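Local coordinates for protein Pgp2 (Campylobacter jejuni subsp. jejuni, PDB 6XJ6) that trims peptidoglycan as an LD-carboxypeptidase of the YkuD family and, with a peptidoglycan-binding pocket on its NTF2 domain, directs helical cell shape, at residues T60-D65 against L128-T133; G115-G120 against R134-L139. All coordinates share one frame; numbering follows the deposited sequence.

Interaction 1: T60-D65 against L128-T133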
ATOM      1  N   THR A  60     -16.822   3.011  11.107  1.00 19.58           N
ATOM      2  CA  THR A  60     -15.560   2.288  11.180  1.00 18.58           C
ATOM      3  C   THR A  60     -15.391   1.688  12.570  1.00 19.01           C
ATOM      4  O   THR A  60     -16.206   1.892  13.478  1.00 22.05           O
ATOM      5  CB  THR A  60     -14.372   3.207  10.876  1.00 17.45           C
ATOM      6  OG1 THR A  60     -14.165   4.118  11.965  1.00 19.34           O
ATOM      7  CG2 THR A  60     -14.617   4.006   9.614  1.00 19.56           C
ATOM      8  N   GLY A  61     -14.305   0.943  12.723  1.00 18.49           N
ATOM      9  CA  GLY A  61     -13.868   0.508  14.023  1.00 20.50           C
ATOM     10  C   GLY A  61     -13.236   1.654  14.788  1.00 19.29           C
ATOM     11  O   GLY A  61     -13.299   2.825  14.408  1.00 20.16           O
ATOM     12  N   LEU A  62     -12.584   1.289  15.886  1.00 20.45           N
ATOM     13  CA  LEU A  62     -12.093   2.271  16.835  1.00 21.63           C
ATOM     14  C   LEU A  62     -10.920   3.064  16.270  1.00 19.08           C
ATOM     15  O   LEU A  62     -10.194   2.625  15.364  1.00 17.66           O
ATOM     16  CB  LEU A  62     -11.644   1.586  18.124  1.00 23.39           C
ATOM     17  CG  LEU A  62     -12.715   0.808  18.896  1.00 24.44           C
ATOM     18  CD1 LEU A  62     -12.142   0.298  20.205  1.00 22.97           C
ATOM     19  CD2 LEU A  62     -13.942   1.663  19.152  1.00 26.40           C
ATOM     20  N   MET A  63     -10.747   4.257  16.834  1.00 20.70           N
ATOM     21  CA  MET A  63      -9.624   5.112  16.505  1.00 21.37           C
ATOM     22  C   MET A  63      -8.328   4.523  17.054  1.00 20.47           C
ATOM     23  O   MET A  63      -8.320   3.677  17.959  1.00 22.08           O
ATOM     24  CB  MET A  63      -9.839   6.512  17.077  1.00 22.87           C
ATOM     25  CG  MET A  63     -11.142   7.170  16.615  1.00 25.02           C
ATOM     26  SD  MET A  63     -11.312   7.305  14.816  1.00 24.54           S
ATOM     27  CE  MET A  63     -10.171   8.640  14.458  1.00 26.16           C
ATOM     28  N   GLY A  64      -7.224   4.996  16.496  1.00 20.75           N
ATOM     29  CA  GLY A  64      -5.914   4.493  16.831  1.00 20.72           C
ATOM     30  C   GLY A  64      -5.412   3.485  15.814  1.00 23.45           C
ATOM     31  O   GLY A  64      -6.173   2.868  15.068  1.00 24.09           O
ATOM     32  N   ASP A  65      -4.090   3.331  15.798  1.00 30.17           N
ATOM     33  CA  ASP A  65      -3.404   2.376  14.939  1.00 32.28           C
ATOM     34  C   ASP A  65      -3.725   0.949  15.387  1.00 28.34           C
ATOM     35  O   ASP A  65      -3.548   0.604  16.559  1.00 28.51           O
ATOM     36  CB  ASP A  65      -1.902   2.655  15.078  1.00 37.88           C
ATOM     37  CG  ASP A  65      -1.043   1.888  14.087  1.00 39.49           C
ATOM     38  OD1 ASP A  65      -1.370   1.859  12.881  1.00 37.74           O
ATOM     39  OD2 ASP A  65      -0.002   1.345  14.528  1.00 39.14           O
ATOM     40  N   LEU A 128     -25.294  -0.790  14.436  1.00 33.37           N
ATOM     41  CA  LEU A 128     -23.851  -0.925  14.506  1.00 29.24           C
ATOM     42  C   LEU A 128     -23.277   0.289  15.221  1.00 40.44           C
ATOM     43  O   LEU A 128     -23.923   1.334  15.339  1.00 39.09           O
ATOM     44  CB  LEU A 128     -23.229  -1.029  13.104  1.00 29.61           C
ATOM     45  CG  LEU A 128     -23.510  -2.296  12.284  1.00 28.29           C
ATOM     46  CD1 LEU A 128     -22.760  -2.268  10.952  1.00 25.62           C
ATOM     47  CD2 LEU A 128     -23.155  -3.556  13.075  1.00 28.34           C
ATOM     48  N   ASP A 129     -22.053   0.130  15.712  1.00 30.66           N
ATOM     49  CA  ASP A 129     -21.290   1.236  16.275  1.00 29.68           C
ATOM     50  C   ASP A 129     -19.815   0.886  16.144  1.00 26.73           C
ATOM     51  O   ASP A 129     -19.457  -0.189  15.659  1.00 29.32           O
ATOM     52  CB  ASP A 129     -21.704   1.528  17.721  1.00 31.43           C
ATOM     53  CG  ASP A 129     -21.423   0.366  18.666  1.00 32.28           C
ATOM     54  OD1 ASP A 129     -20.455  -0.390  18.448  1.00 35.11           O
ATOM     55  OD2 ASP A 129     -22.190   0.204  19.642  1.00 34.94           O
ATOM     56  N   GLU A 130     -18.954   1.811  16.577  1.00 33.74           N
ATOM     57  CA  GLU A 130     -17.521   1.644  16.371  1.00 25.06           C
ATOM     58  C   GLU A 130     -16.962   0.425  17.094  1.00 25.96           C
ATOM     59  O   GLU A 130     -15.863  -0.027  16.750  1.00 27.17           O
ATOM     60  CB  GLU A 130     -16.769   2.905  16.803  1.00 33.79           C
ATOM     61  CG  GLU A 130     -17.016   3.304  18.251  1.00 28.76           C
ATOM     62  CD  GLU A 130     -16.208   4.514  18.679  1.00 39.85           C
ATOM     63  OE1 GLU A 130     -15.212   4.845  18.002  1.00 33.51           O
ATOM     64  OE2 GLU A 130     -16.572   5.134  19.702  1.00 44.47           O
ATOM     65  N   PHE A 131     -17.687  -0.128  18.065  1.00 30.34           N
ATOM     66  CA  PHE A 131     -17.214  -1.306  18.783  1.00 28.39           C
ATOM     67  C   PHE A 131     -17.623  -2.618  18.123  1.00 31.50           C
ATOM     68  O   PHE A 131     -16.961  -3.637  18.346  1.00 39.19           O
ATOM     69  CB  PHE A 131     -17.731  -1.287  20.229  1.00 33.63           C
ATOM     70  CG  PHE A 131     -17.252  -0.107  21.024  1.00 39.84           C
ATOM     71  CD1 PHE A 131     -16.025  -0.140  21.660  1.00 34.57           C
ATOM     72  CD2 PHE A 131     -18.021   1.040  21.121  1.00 41.68           C
ATOM     73  CE1 PHE A 131     -15.573   0.945  22.381  1.00 39.06           C
ATOM     74  CE2 PHE A 131     -17.572   2.131  21.838  1.00 49.77           C
ATOM     75  CZ  PHE A 131     -16.346   2.082  22.470  1.00 46.36           C
ATOM     76  N   LYS A 132     -18.673  -2.616  17.301  1.00 29.14           N
ATOM     77  CA  LYS A 132     -19.261  -3.859  16.810  1.00 27.21           C
ATOM     78  C   LYS A 132     -18.675  -4.341  15.485  1.00 25.24           C
ATOM     79  O   LYS A 132     -18.801  -5.531  15.165  1.00 29.53           O
ATOM     80  CB  LYS A 132     -20.779  -3.690  16.674  1.00 29.88           C
ATOM     81  CG  LYS A 132     -21.488  -3.757  18.016  1.00 37.62           C
ATOM     82  CD  LYS A 132     -22.828  -3.049  18.012  1.00 43.21           C
ATOM     83  CE  LYS A 132     -23.498  -3.152  19.381  1.00 58.23           C
ATOM     84  NZ  LYS A 132     -22.578  -2.787  20.504  1.00 58.07           N
ATOM     85  N   THR A 133     -18.027  -3.474  14.720  1.00 23.78           N
ATOM     86  CA  THR A 133     -17.514  -3.895  13.423  1.00 22.55           C
ATOM     87  C   THR A 133     -16.212  -4.673  13.528  1.00 20.80           C
ATOM     88  O   THR A 133     -15.765  -5.221  12.517  1.00 21.06           O
ATOM     89  CB  THR A 133     -17.287  -2.692  12.493  1.00 23.06           C
ATOM     90  OG1 THR A 133     -16.180  -1.913  12.964  1.00 24.00           O
ATOM     91  CG2 THR A 133     -18.532  -1.820  12.402  1.00 24.96           C
TER
HETATM   92  O   HOH W   1     -14.007   5.336  15.619  1.00 27.21           O
HETATM   93  O   HOH W   2     -12.534   5.187  19.000  1.00 25.32           O
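Apolar packing between 60-65 and 128-133 is carried by Leu62, whose CD2 methyl lies over one face of the Phe131 ring, 3.9 Å from the ring centroid and displaced toward the rim, a CH-pi contact. The same methyl rests on the stem of Glu130, with CD2 3.6 Å from Glu130 CG; the two side chains cross at about a right angle. Backbone contacts are of the CA-H...O type and run both ways: Glu130 CA points at Thr60 O (3.2 Å), and Gly61 CA at Glu130 O (3.4 Å). Direct polar bonds between the segments are lacking, and water takes their place. Glu130 CG occupies the crowded position between backbone N and carbonyl carbon (chi1 57°), and the extended chain beyond it carries OE1 to two waters. One, 2.7 Å from Glu130 OE1, also donates to Gly61 O; the other accepts from Met63 N. Within 128-133, Asp129 OD1 takes the amide of Phe131 in an Asx turn, while Asp129 OD2 forms a salt bridge with Lys132 NZ. Thr133 OG1 is bonded to Cys136 O. The contact thus joins the loop between strands 48-56 and 77-80 to the loop leading from strand 117-119 into strand 137-138.

Interaction 2: G115-G120 against R134-L139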
ATOM      1  N   GLY A 115      -9.461 -10.167   9.092  1.00 17.86           N
ATOM      2  CA  GLY A 115     -10.897 -10.014   8.944  1.00 18.08           C
ATOM      3  C   GLY A 115     -11.338  -8.571   8.869  1.00 16.74           C
ATOM      4  O   GLY A 115     -12.413  -8.222   9.380  1.00 18.99           O
ATOM      5  N   ILE A 116     -10.535  -7.717   8.238  1.00 15.89           N
ATOM      6  CA  ILE A 116     -10.877  -6.317   8.046  1.00 15.16           C
ATOM      7  C   ILE A 116     -11.517  -6.204   6.671  1.00 15.92           C
ATOM      8  O   ILE A 116     -10.835  -6.271   5.641  1.00 14.36           O
ATOM      9  CB  ILE A 116      -9.650  -5.405   8.180  1.00 14.01           C
ATOM     10  CG1 ILE A 116      -8.999  -5.572   9.557  1.00 16.42           C
ATOM     11  CG2 ILE A 116     -10.037  -3.959   7.922  1.00 14.27           C
ATOM     12  CD1 ILE A 116      -9.916  -5.283  10.743  1.00 18.29           C
ATOM     13  N   TRP A 117     -12.835  -6.050   6.665  1.00 14.21           N
ATOM     14  CA  TRP A 117     -13.645  -6.060   5.463  1.00 13.73           C
ATOM     15  C   TRP A 117     -14.411  -4.753   5.353  1.00 15.08           C
ATOM     16  O   TRP A 117     -14.570  -4.013   6.327  1.00 16.67           O
ATOM     17  CB  TRP A 117     -14.704  -7.171   5.528  1.00 15.42           C
ATOM     18  CG  TRP A 117     -14.184  -8.557   5.739  1.00 15.53           C
ATOM     19  CD1 TRP A 117     -12.898  -8.988   5.619  1.00 16.00           C
ATOM     20  CD2 TRP A 117     -14.964  -9.705   6.082  1.00 15.59           C
ATOM     21  NE1 TRP A 117     -12.825 -10.340   5.886  1.00 17.12           N
ATOM     22  CE2 TRP A 117     -14.085 -10.802   6.166  1.00 16.82           C
ATOM     23  CE3 TRP A 117     -16.324  -9.909   6.336  1.00 18.56           C
ATOM     24  CZ2 TRP A 117     -14.520 -12.080   6.503  1.00 19.12           C
ATOM     25  CZ3 TRP A 117     -16.754 -11.179   6.662  1.00 20.14           C
ATOM     26  CH2 TRP A 117     -15.857 -12.249   6.738  1.00 19.90           C
ATOM     27  N   ILE A 118     -14.884  -4.486   4.140  1.00 14.18           N
ATOM     28  CA  ILE A 118     -15.953  -3.532   3.894  1.00 15.80           C
ATOM     29  C   ILE A 118     -17.217  -4.351   3.687  1.00 18.30           C
ATOM     30  O   ILE A 118     -17.230  -5.286   2.876  1.00 17.09           O
ATOM     31  CB  ILE A 118     -15.646  -2.669   2.659  1.00 16.40           C
ATOM     32  CG1 ILE A 118     -14.383  -1.833   2.895  1.00 16.44           C
ATOM     33  CG2 ILE A 118     -16.850  -1.782   2.299  1.00 16.59           C
ATOM     34  CD1 ILE A 118     -13.897  -1.063   1.655  1.00 16.69           C
ATOM     35  N   HIS A 119     -18.272  -4.028   4.426  1.00 16.53           N
ATOM     36  CA  HIS A 119     -19.502  -4.802   4.333  1.00 17.12           C
ATOM     37  C   HIS A 119     -20.674  -3.894   4.688  1.00 18.34           C
ATOM     38  O   HIS A 119     -20.541  -2.667   4.735  1.00 18.44           O
ATOM     39  CB  HIS A 119     -19.408  -6.085   5.176  1.00 17.51           C
ATOM     40  CG  HIS A 119     -19.181  -5.854   6.639  1.00 17.01           C
ATOM     41  ND1 HIS A 119     -20.088  -5.202   7.443  1.00 18.98           N
ATOM     42  CD2 HIS A 119     -18.152  -6.212   7.443  1.00 19.21           C
ATOM     43  CE1 HIS A 119     -19.626  -5.165   8.683  1.00 20.51           C
ATOM     44  NE2 HIS A 119     -18.454  -5.773   8.711  1.00 20.61           N
ATOM     45  N   GLY A 120     -21.838  -4.505   4.914  1.00 19.17           N
ATOM     46  CA  GLY A 120     -23.050  -3.788   5.191  1.00 19.88           C
ATOM     47  C   GLY A 120     -23.515  -3.945   6.622  1.00 21.13           C
ATOM     48  O   GLY A 120     -22.735  -4.250   7.536  1.00 20.67           O
ATOM     49  N   ARG A 134     -15.605  -4.744  14.713  1.00 21.80           N
ATOM     50  CA  ARG A 134     -14.304  -5.392  14.890  1.00 23.47           C
ATOM     51  C   ARG A 134     -13.281  -4.873  13.880  1.00 21.03           C
ATOM     52  O   ARG A 134     -12.444  -5.615  13.363  1.00 21.86           O
ATOM     53  CB  ARG A 134     -14.427  -6.917  14.858  1.00 25.30           C
ATOM     54  CG  ARG A 134     -15.330  -7.474  15.949  1.00 29.13           C
ATOM     55  CD  ARG A 134     -15.142  -8.972  16.113  1.00 35.98           C
ATOM     56  NE  ARG A 134     -15.286  -9.672  14.841  1.00 59.17           N
ATOM     57  CZ  ARG A 134     -14.863 -10.912  14.609  1.00 67.80           C
ATOM     58  NH1 ARG A 134     -14.258 -11.613  15.563  1.00 50.22           N
ATOM     59  NH2 ARG A 134     -15.047 -11.458  13.414  1.00 72.62           N
ATOM     60  N   GLY A 135     -13.349  -3.575  13.596  1.00 19.25           N
ATOM     61  CA  GLY A 135     -12.416  -2.929  12.700  1.00 17.38           C
ATOM     62  C   GLY A 135     -12.866  -2.850  11.259  1.00 16.34           C
ATOM     63  O   GLY A 135     -12.210  -2.178  10.450  1.00 17.52           O
ATOM     64  N   CYS A 136     -13.958  -3.510  10.909  1.00 18.44           N
ATOM     65  CA  CYS A 136     -14.488  -3.422   9.561  1.00 16.21           C
ATOM     66  C   CYS A 136     -15.121  -2.055   9.320  1.00 17.37           C
ATOM     67  O   CYS A 136     -15.389  -1.282  10.244  1.00 17.74           O
ATOM     68  CB  CYS A 136     -15.529  -4.518   9.347  1.00 17.75           C
ATOM     69  SG  CYS A 136     -14.834  -6.169   9.274  1.00 18.98           S
ATOM     70  N   ILE A 137     -15.353  -1.762   8.043  1.00 15.61           N
ATOM     71  CA  ILE A 137     -16.001  -0.533   7.601  1.00 16.73           C
ATOM     72  C   ILE A 137     -17.366  -0.923   7.061  1.00 18.82           C
ATOM     73  O   ILE A 137     -17.461  -1.764   6.159  1.00 18.55           O
ATOM     74  CB  ILE A 137     -15.169   0.175   6.524  1.00 16.35           C
ATOM     75  CG1 ILE A 137     -13.807   0.555   7.101  1.00 18.66           C
ATOM     76  CG2 ILE A 137     -15.910   1.406   5.997  1.00 17.92           C
ATOM     77  CD1 ILE A 137     -12.775   0.896   6.047  1.00 17.60           C
ATOM     78  N   ALA A 138     -18.421  -0.328   7.616  1.00 17.62           N
ATOM     79  CA  ALA A 138     -19.790  -0.656   7.247  1.00 19.43           C
ATOM     80  C   ALA A 138     -20.402   0.478   6.434  1.00 21.69           C
ATOM     81  O   ALA A 138     -20.364   1.643   6.847  1.00 21.83           O
ATOM     82  CB  ALA A 138     -20.638  -0.914   8.492  1.00 23.24           C
ATOM     83  N   LEU A 139     -20.967   0.121   5.287  1.00 19.85           N
ATOM     84  CA  LEU A 139     -21.736   1.021   4.446  1.00 18.92           C
ATOM     85  C   LEU A 139     -23.197   0.598   4.464  1.00 22.13           C
ATOM     86  O   LEU A 139     -23.509  -0.583   4.622  1.00 21.95           O
ATOM     87  CB  LEU A 139     -21.233   0.941   3.005  1.00 19.77           C
ATOM     88  CG  LEU A 139     -19.779   1.340   2.798  1.00 19.03           C
ATOM     89  CD1 LEU A 139     -19.373   1.124   1.348  1.00 19.79           C
ATOM     90  CD2 LEU A 139     -19.575   2.793   3.192  1.00 21.31           C
TER
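Strands 117-119 and 137-138 run parallel, and their backbones form the tight part of the contact. Ile137 N donates to Trp117 O, His119 N to Ile137 O, and Leu139 N to His119 O (2.9 Å), each meeting its carbonyl nearly along the C=O axis. Ile118 and Ile137 share one face of the sheet; there Ile118 CG2 meets Leu139 CD1 at 4.0 Å. Ile116 CD1 and CG2 pack against the backbone of Arg134 and Gly135, CD1 3.7 Å from Arg134 O. Gly115 and Arg134 are exposed and bury little against the other segment, although Gly115 O comes within 3.2 Å of Cys136 SG. Just before strand 137-138, SG of Cys136, the predicted nucleophile, accepts from Trp117 N at 3.3 Å (N-H...S 160°). His119, the predicted proton donor/acceptor, shares the opposite face with Ala138; its CG takes the crowded position (chi1 60°), bringing NE2 to 3.2 Å from Cys136 CB. ND1 donates to Gly120 O, 2.8 Å away and nearly in the ring plane, which fixes the ring rotation. The N-H...S bond could stabilise a thiolate, although Gly115 O would work against it. With ND1 donating, a neutral ring would leave buried NE2 unprotonated near the sulfur, consistent with a proton acceptor.

Overall arrangement
The centres of interactions 1 and 2 lie about 9 Å apart, within the L,D-transpeptidase catalytic domain and on the same side of the chain's centre. Their segments alternate along the chain: 60-65, 115-120, 128-133, then 134-139. Segment 128-133 runs directly into 134-139, so the loop held in interaction 1 delivers the predicted nucleophile to interaction 2, in the three-stranded sheet 97-98, 117-119 and 137-138. The two contacts also touch, Leu128 CD1 packing against Ala138 CB at 3.5 Å. Thr74 joins them further, its OG1 bonding to both Gly61 N and Gly135 O. The predicted catalytic pair thus sits at the parallel pair of a mixed sheet, next to the loop packing of interaction 1.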